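PDB 4CYB: putative DNA protection protein from Streptomyces coelicolor, which binds iron and probably oxidises it, as a twelve-subunit ferritin-like cage of the Dps family. Local coordinates for residues L38-R50 with P102-L116. Residues are numbered along the deposited sequence; the frame is centred on the assembly and turned at random.
Sequences LHDLYKKYHWLMR and PPDGVEEVPSMLSRL. With FE (Fe (III) ion), chain V.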
loop_
_atom_site.group_PDB
_atom_site.type_symbol
_atom_site.label_atom_id
_atom_site.label_comp_id
_atom_site.label_asym_id
_atom_site.label_seq_id
_atom_site.Cartn_x
_atom_site.Cartn_y
_atom_site.Cartn_z
ATOM N N LEU J 38 -30.976 -10.553 4.714
ATOM C CA LEU J 38 -29.892 -11.163 5.475
ATOM C C LEU J 38 -28.772 -10.139 5.726
ATOM O O LEU J 38 -28.268 -10.045 6.845
ATOM C CB LEU J 38 -29.355 -12.419 4.773
ATOM C CG LEU J 38 -28.198 -13.064 5.547
ATOM C CD1 LEU J 38 -28.581 -13.302 7.015
ATOM C CD2 LEU J 38 -27.841 -14.398 4.845
ATOM N N HIS J 39 -28.505 -9.299 4.726
ATOM C CA HIS J 39 -27.506 -8.217 4.942
ATOM C C HIS J 39 -27.971 -7.336 6.108
ATOM O O HIS J 39 -27.212 -6.984 7.012
ATOM C CB HIS J 39 -27.360 -7.355 3.666
ATOM C CG HIS J 39 -26.604 -6.068 3.944
ATOM N ND1 HIS J 39 -25.239 -6.017 4.037
ATOM C CD2 HIS J 39 -27.070 -4.845 4.314
ATOM C CE1 HIS J 39 -24.862 -4.739 4.385
ATOM N NE2 HIS J 39 -25.972 -4.030 4.539
ATOM N N ASP J 40 -29.229 -6.908 6.046
ATOM C CA ASP J 40 -29.786 -6.029 7.043
ATOM C C ASP J 40 -29.913 -6.719 8.409
ATOM O O ASP J 40 -29.774 -6.072 9.430
ATOM C CB ASP J 40 -31.129 -5.475 6.553
ATOM C CG ASP J 40 -30.931 -4.372 5.461
ATOM O OD1 ASP J 40 -29.753 -3.916 5.194
ATOM O OD2 ASP J 40 -31.956 -3.948 4.860
ATOM N N LEU J 41 -30.126 -8.042 8.453
ATOM C CA LEU J 41 -30.064 -8.739 9.754
ATOM C C LEU J 41 -28.631 -8.724 10.337
ATOM O O LEU J 41 -28.443 -8.509 11.529
ATOM C CB LEU J 41 -30.515 -10.222 9.587
ATOM C CG LEU J 41 -32.001 -10.561 9.495
ATOM C CD1 LEU J 41 -32.028 -12.071 9.289
ATOM C CD2 LEU J 41 -32.659 -10.143 10.834
ATOM N N TYR J 42 -27.621 -8.905 9.500
ATOM C CA TYR J 42 -26.268 -8.922 10.007
ATOM C C TYR J 42 -25.922 -7.508 10.513
ATOM O O TYR J 42 -25.325 -7.395 11.566
ATOM C CB TYR J 42 -25.289 -9.327 8.891
ATOM C CG TYR J 42 -24.966 -10.761 8.916
ATOM C CD1 TYR J 42 -24.245 -11.296 9.984
ATOM C CD2 TYR J 42 -25.389 -11.604 7.864
ATOM C CE1 TYR J 42 -23.914 -12.627 10.012
ATOM C CE2 TYR J 42 -25.078 -12.959 7.895
ATOM C CZ TYR J 42 -24.359 -13.438 8.977
ATOM O OH TYR J 42 -23.999 -14.768 9.034
ATOM N N LYS J 43 -26.308 -6.441 9.794
ATOM C CA LYS J 43 -26.051 -5.057 10.290
ATOM C C LYS J 43 -26.867 -4.746 11.575
ATOM O O LYS J 43 -26.349 -4.227 12.553
ATOM C CB LYS J 43 -26.383 -3.963 9.242
ATOM C CG LYS J 43 -25.436 -3.914 8.030
ATOM C CD LYS J 43 -23.937 -3.733 8.421
ATOM C CE LYS J 43 -23.727 -2.390 9.196
ATOM N NZ LYS J 43 -22.255 -2.169 9.260
ATOM N N LYS J 44 -28.124 -5.172 11.606
ATOM C CA LYS J 44 -28.931 -5.077 12.849
ATOM C C LYS J 44 -28.203 -5.668 14.059
ATOM O O LYS J 44 -28.088 -5.012 15.101
ATOM C CB LYS J 44 -30.344 -5.675 12.655
ATOM C CG LYS J 44 -31.289 -5.691 13.920
ATOM C CD LYS J 44 -32.527 -6.594 13.657
ATOM C CE LYS J 44 -33.385 -6.901 14.908
ATOM N NZ LYS J 44 -34.183 -5.689 15.272
ATOM N N TYR J 45 -27.692 -6.885 13.942
ATOM C CA TYR J 45 -27.094 -7.537 15.076
ATOM C C TYR J 45 -25.665 -6.988 15.341
ATOM O O TYR J 45 -25.238 -6.987 16.447
ATOM C CB TYR J 45 -27.097 -9.044 14.808
ATOM C CG TYR J 45 -28.518 -9.611 14.737
ATOM C CD1 TYR J 45 -29.569 -9.043 15.523
ATOM C CD2 TYR J 45 -28.812 -10.708 13.938
ATOM C CE1 TYR J 45 -30.867 -9.557 15.501
ATOM C CE2 TYR J 45 -30.133 -11.193 13.855
ATOM C CZ TYR J 45 -31.132 -10.644 14.640
ATOM O OH TYR J 45 -32.395 -11.176 14.567
ATOM N N HIS J 46 -24.948 -6.535 14.304
ATOM C CA HIS J 46 -23.659 -5.798 14.480
ATOM C C HIS J 46 -23.938 -4.624 15.407
ATOM O O HIS J 46 -23.130 -4.383 16.315
ATOM C CB HIS J 46 -23.185 -5.327 13.089
ATOM C CG HIS J 46 -22.021 -4.325 13.075
ATOM N ND1 HIS J 46 -20.759 -4.694 13.357
ATOM C CD2 HIS J 46 -21.975 -2.985 12.698
ATOM C CE1 HIS J 46 -19.896 -3.645 13.133
ATOM N NE2 HIS J 46 -20.649 -2.581 12.755
ATOM N N TRP J 47 -25.065 -3.908 15.225
ATOM C CA TRP J 47 -25.371 -2.735 16.119
ATOM C C TRP J 47 -25.895 -3.090 17.477
ATOM O O TRP J 47 -25.466 -2.531 18.481
ATOM C CB TRP J 47 -26.379 -1.794 15.474
ATOM C CG TRP J 47 -25.862 -1.253 14.159
ATOM C CD1 TRP J 47 -24.587 -0.791 13.871
ATOM C CD2 TRP J 47 -26.618 -1.142 12.924
ATOM N NE1 TRP J 47 -24.474 -0.430 12.527
ATOM C CE2 TRP J 47 -25.688 -0.563 11.915
ATOM C CE3 TRP J 47 -27.969 -1.389 12.570
ATOM C CZ2 TRP J 47 -26.079 -0.326 10.604
ATOM C CZ3 TRP J 47 -28.363 -1.115 11.250
ATOM C CH2 TRP J 47 -27.447 -0.629 10.285
ATOM N N LEU J 48 -26.830 -4.065 17.509
ATOM C CA LEU J 48 -27.556 -4.375 18.741
ATOM C C LEU J 48 -26.838 -5.332 19.657
ATOM O O LEU J 48 -27.324 -5.597 20.770
ATOM C CB LEU J 48 -28.904 -5.038 18.442
ATOM C CG LEU J 48 -29.976 -4.229 17.687
ATOM C CD1 LEU J 48 -31.366 -4.875 17.756
ATOM C CD2 LEU J 48 -29.958 -2.729 17.879
ATOM N N MET J 49 -25.718 -5.877 19.206
ATOM C CA MET J 49 -24.974 -6.863 19.990
ATOM C C MET J 49 -24.614 -6.346 21.388
ATOM O O MET J 49 -24.452 -5.121 21.601
ATOM C CB MET J 49 -23.707 -7.307 19.211
ATOM C CG MET J 49 -22.881 -8.376 19.899
ATOM S SD MET J 49 -23.827 -9.905 20.229
ATOM C CE MET J 49 -24.647 -10.147 18.636
ATOM N N ARG J 50 -24.511 -7.275 22.340
ATOM C CA ARG J 50 -24.126 -6.946 23.734
ATOM C C ARG J 50 -23.657 -8.219 24.425
ATOM O O ARG J 50 -23.875 -9.297 23.902
ATOM C CB ARG J 50 -25.301 -6.311 24.495
ATOM C CG ARG J 50 -26.582 -7.173 24.511
ATOM C CD ARG J 50 -27.833 -6.288 24.674
ATOM N NE ARG J 50 -27.900 -5.236 23.640
ATOM C CZ ARG J 50 -28.581 -4.080 23.725
ATOM N NH1 ARG J 50 -29.313 -3.751 24.803
ATOM N NH2 ARG J 50 -28.554 -3.237 22.700
ATOM N N PRO J 102 -37.750 -9.957 11.851
ATOM C CA PRO J 102 -37.451 -10.145 13.290
ATOM C C PRO J 102 -38.223 -9.176 14.151
ATOM O O PRO J 102 -38.823 -8.247 13.629
ATOM C CB PRO J 102 -35.947 -9.786 13.384
ATOM C CG PRO J 102 -35.746 -8.776 12.294
ATOM C CD PRO J 102 -36.728 -9.129 11.166
ATOM N N PRO J 103 -38.178 -9.325 15.502
ATOM C CA PRO J 103 -38.717 -8.301 16.392
ATOM C C PRO J 103 -38.035 -6.958 16.109
ATOM O O PRO J 103 -36.830 -6.956 15.740
ATOM C CB PRO J 103 -38.282 -8.768 17.794
ATOM C CG PRO J 103 -38.154 -10.293 17.658
ATOM C CD PRO J 103 -37.559 -10.446 16.244
ATOM N N ASP J 104 -38.757 -5.860 16.292
ATOM C CA ASP J 104 -38.147 -4.493 16.109
ATOM C C ASP J 104 -37.058 -4.223 17.127
ATOM O O ASP J 104 -36.109 -3.458 16.849
ATOM C CB ASP J 104 -39.209 -3.438 16.308
ATOM C CG ASP J 104 -40.243 -3.433 15.199
ATOM O OD1 ASP J 104 -40.002 -4.059 14.163
ATOM O OD2 ASP J 104 -41.304 -2.785 15.358
ATOM N N GLY J 105 -37.207 -4.835 18.304
ATOM C CA GLY J 105 -36.281 -4.583 19.423
ATOM C C GLY J 105 -35.098 -5.552 19.478
ATOM O O GLY J 105 -34.676 -6.141 18.446
ATOM N N VAL J 106 -34.529 -5.680 20.669
ATOM C CA VAL J 106 -33.293 -6.473 20.870
ATOM C C VAL J 106 -33.648 -7.854 21.388
ATOM O O VAL J 106 -34.287 -7.965 22.443
ATOM C CB VAL J 106 -32.365 -5.779 21.885
ATOM C CG1 VAL J 106 -31.031 -6.523 22.034
ATOM C CG2 VAL J 106 -32.115 -4.331 21.488
ATOM N N GLU J 107 -33.303 -8.899 20.621
ATOM C CA GLU J 107 -33.474 -10.310 21.053
ATOM C C GLU J 107 -32.321 -10.783 21.910
ATOM O O GLU J 107 -31.277 -10.113 21.988
ATOM C CB GLU J 107 -33.519 -11.229 19.803
ATOM C CG GLU J 107 -34.726 -11.026 18.861
ATOM C CD GLU J 107 -34.372 -11.407 17.408
ATOM O OE1 GLU J 107 -33.797 -10.570 16.658
ATOM O OE2 GLU J 107 -34.631 -12.556 16.995
ATOM N N GLU J 108 -32.465 -11.961 22.560
ATOM C CA GLU J 108 -31.292 -12.615 23.180
ATOM C C GLU J 108 -30.215 -12.956 22.136
ATOM O O GLU J 108 -30.557 -13.254 20.997
ATOM C CB GLU J 108 -31.721 -13.943 23.864
ATOM C CG GLU J 108 -32.663 -13.693 25.016
ATOM C CD GLU J 108 -32.820 -14.892 25.945
ATOM O OE1 GLU J 108 -32.649 -16.054 25.497
ATOM O OE2 GLU J 108 -33.115 -14.650 27.140
ATOM N N VAL J 109 -28.942 -12.890 22.529
ATOM C CA VAL J 109 -27.828 -13.195 21.599
ATOM C C VAL J 109 -27.974 -14.532 20.843
ATOM O O VAL J 109 -27.899 -14.539 19.612
ATOM C CB VAL J 109 -26.471 -13.018 22.302
ATOM C CG1 VAL J 109 -25.327 -13.478 21.425
ATOM C CG2 VAL J 109 -26.322 -11.553 22.685
ATOM N N PRO J 110 -28.220 -15.660 21.559
ATOM C CA PRO J 110 -28.369 -16.934 20.843
ATOM C C PRO J 110 -29.570 -16.943 19.893
ATOM O O PRO J 110 -29.524 -17.614 18.884
ATOM C CB PRO J 110 -28.515 -18.001 21.967
ATOM C CG PRO J 110 -28.841 -17.233 23.214
ATOM C CD PRO J 110 -28.276 -15.839 23.036
ATOM N N SER J 111 -30.616 -16.169 20.175
ATOM C CA SER J 111 -31.721 -16.071 19.194
ATOM C C SER J 111 -31.351 -15.293 17.954
ATOM O O SER J 111 -31.834 -15.615 16.860
ATOM C CB SER J 111 -32.964 -15.412 19.787
ATOM O OG SER J 111 -33.395 -16.239 20.859
ATOM N N MET J 112 -30.552 -14.250 18.134
ATOM C CA MET J 112 -30.079 -13.502 16.949
ATOM C C MET J 112 -29.297 -14.488 16.077
ATOM O O MET J 112 -29.506 -14.533 14.861
ATOM C CB MET J 112 -29.154 -12.340 17.352
ATOM C CG MET J 112 -29.735 -11.289 18.281
ATOM S SD MET J 112 -28.387 -10.095 18.640
ATOM C CE MET J 112 -29.373 -8.794 19.429
ATOM N N LEU J 113 -28.370 -15.262 16.682
ATOM C CA LEU J 113 -27.514 -16.174 15.899
ATOM C C LEU J 113 -28.392 -17.228 15.201
ATOM O O LEU J 113 -28.175 -17.558 14.031
ATOM C CB LEU J 113 -26.453 -16.866 16.777
ATOM C CG LEU J 113 -25.489 -15.876 17.486
ATOM C CD1 LEU J 113 -24.391 -16.612 18.225
ATOM C CD2 LEU J 113 -24.830 -14.970 16.444
ATOM N N SER J 114 -29.354 -17.778 15.935
ATOM C CA SER J 114 -30.290 -18.773 15.327
ATOM C C SER J 114 -31.079 -18.220 14.134
ATOM O O SER J 114 -31.289 -18.952 13.149
ATOM C CB SER J 114 -31.273 -19.254 16.393
ATOM O OG SER J 114 -30.541 -20.063 17.285
ATOM N N ARG J 115 -31.539 -16.967 14.228
ATOM C CA ARG J 115 -32.271 -16.326 13.135
ATOM C C ARG J 115 -31.383 -16.196 11.882
ATOM O O ARG J 115 -31.858 -16.403 10.769
ATOM C CB ARG J 115 -32.803 -14.944 13.565
ATOM C CG ARG J 115 -33.670 -14.308 12.483
ATOM C CD ARG J 115 -34.352 -13.038 13.042
ATOM N NE ARG J 115 -35.234 -13.270 14.195
ATOM C CZ ARG J 115 -36.480 -13.783 14.146
ATOM N NH1 ARG J 115 -37.042 -14.153 13.001
ATOM N NH2 ARG J 115 -37.173 -13.933 15.276
ATOM N N LEU J 116 -30.113 -15.799 12.062
ATOM C CA LEU J 116 -29.143 -15.765 10.965
ATOM C C LEU J 116 -29.021 -17.152 10.338
ATOM O O LEU J 116 -29.095 -17.273 9.115
ATOM C CB LEU J 116 -27.792 -15.281 11.492
ATOM C CG LEU J 116 -27.711 -13.787 11.925
ATOM C CD1 LEU J 116 -26.307 -13.597 12.524
ATOM C CD2 LEU J 116 -27.903 -12.835 10.757
HETATM FE FE FE V . -19.694 -0.329 12.370
HETATM O O HOH W 1 -33.598 -3.068 15.549
HETATM O O HOH W 2 -19.270 -1.161 10.148
HETATM O O HOH W 3 -17.858 -1.304 13.450
HETATM O O HOH W 4 -17.836 1.222 12.259
#
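Tyr-45 and Met-112 meet because both first torsions set CG anti to the carbonyl carbon (chi1 -65° and -59°): the tyrosine ring reaches across to helix 109-136, and the methionine lies along one ring face. Met-112 CB stands 3.5 Å above the ring centre in a CH-pi contact, while its sulfur lies obliquely to the ring, beyond the edge near CD1, a Met-aromatic contact. Leu-116 CG approaches the edge of the same ring, and its CD2 sits over the face of Tyr-42, 3.8 Å from the centroid, a knob among Leu-38, Leu-41, Tyr-42 and Tyr-45.

Here two nearly antiparallel helices of the ferritin-like bundle (164° between segments 38-48 and 109-116) pack through apolar side chains, Tyr-45 adding a polar bond through its hydroxyl. Tyr-45 OH donates to the syn side of Glu-107 OE1 at 2.6 Å, and Arg-115 NE binds Glu-107 OE2 at 3.0 Å in a salt bridge. With Tyr-45 cut back to an alanine, Met-112 is likely to lose its aromatic partner and Glu-107 OE1 this donor, with a gap opened beside Leu-116.

Lys-44, extended until a bend at its last torsion, turns NZ into the loop before the strand, bonding Pro-103 O at 3.0 Å and Gly-105 O at 3.2 Å, with a water bridging to Asp-104 O. Val-106 continues a beta ladder into a second subunit, whose Asp-73 and Glu-77 share iron with His-46. Carbonyl dipoles thus probably temper the buried ammonium charge, while Glu-107, gripped by one residue from each helix, probably helps hold residues 106-107 against both.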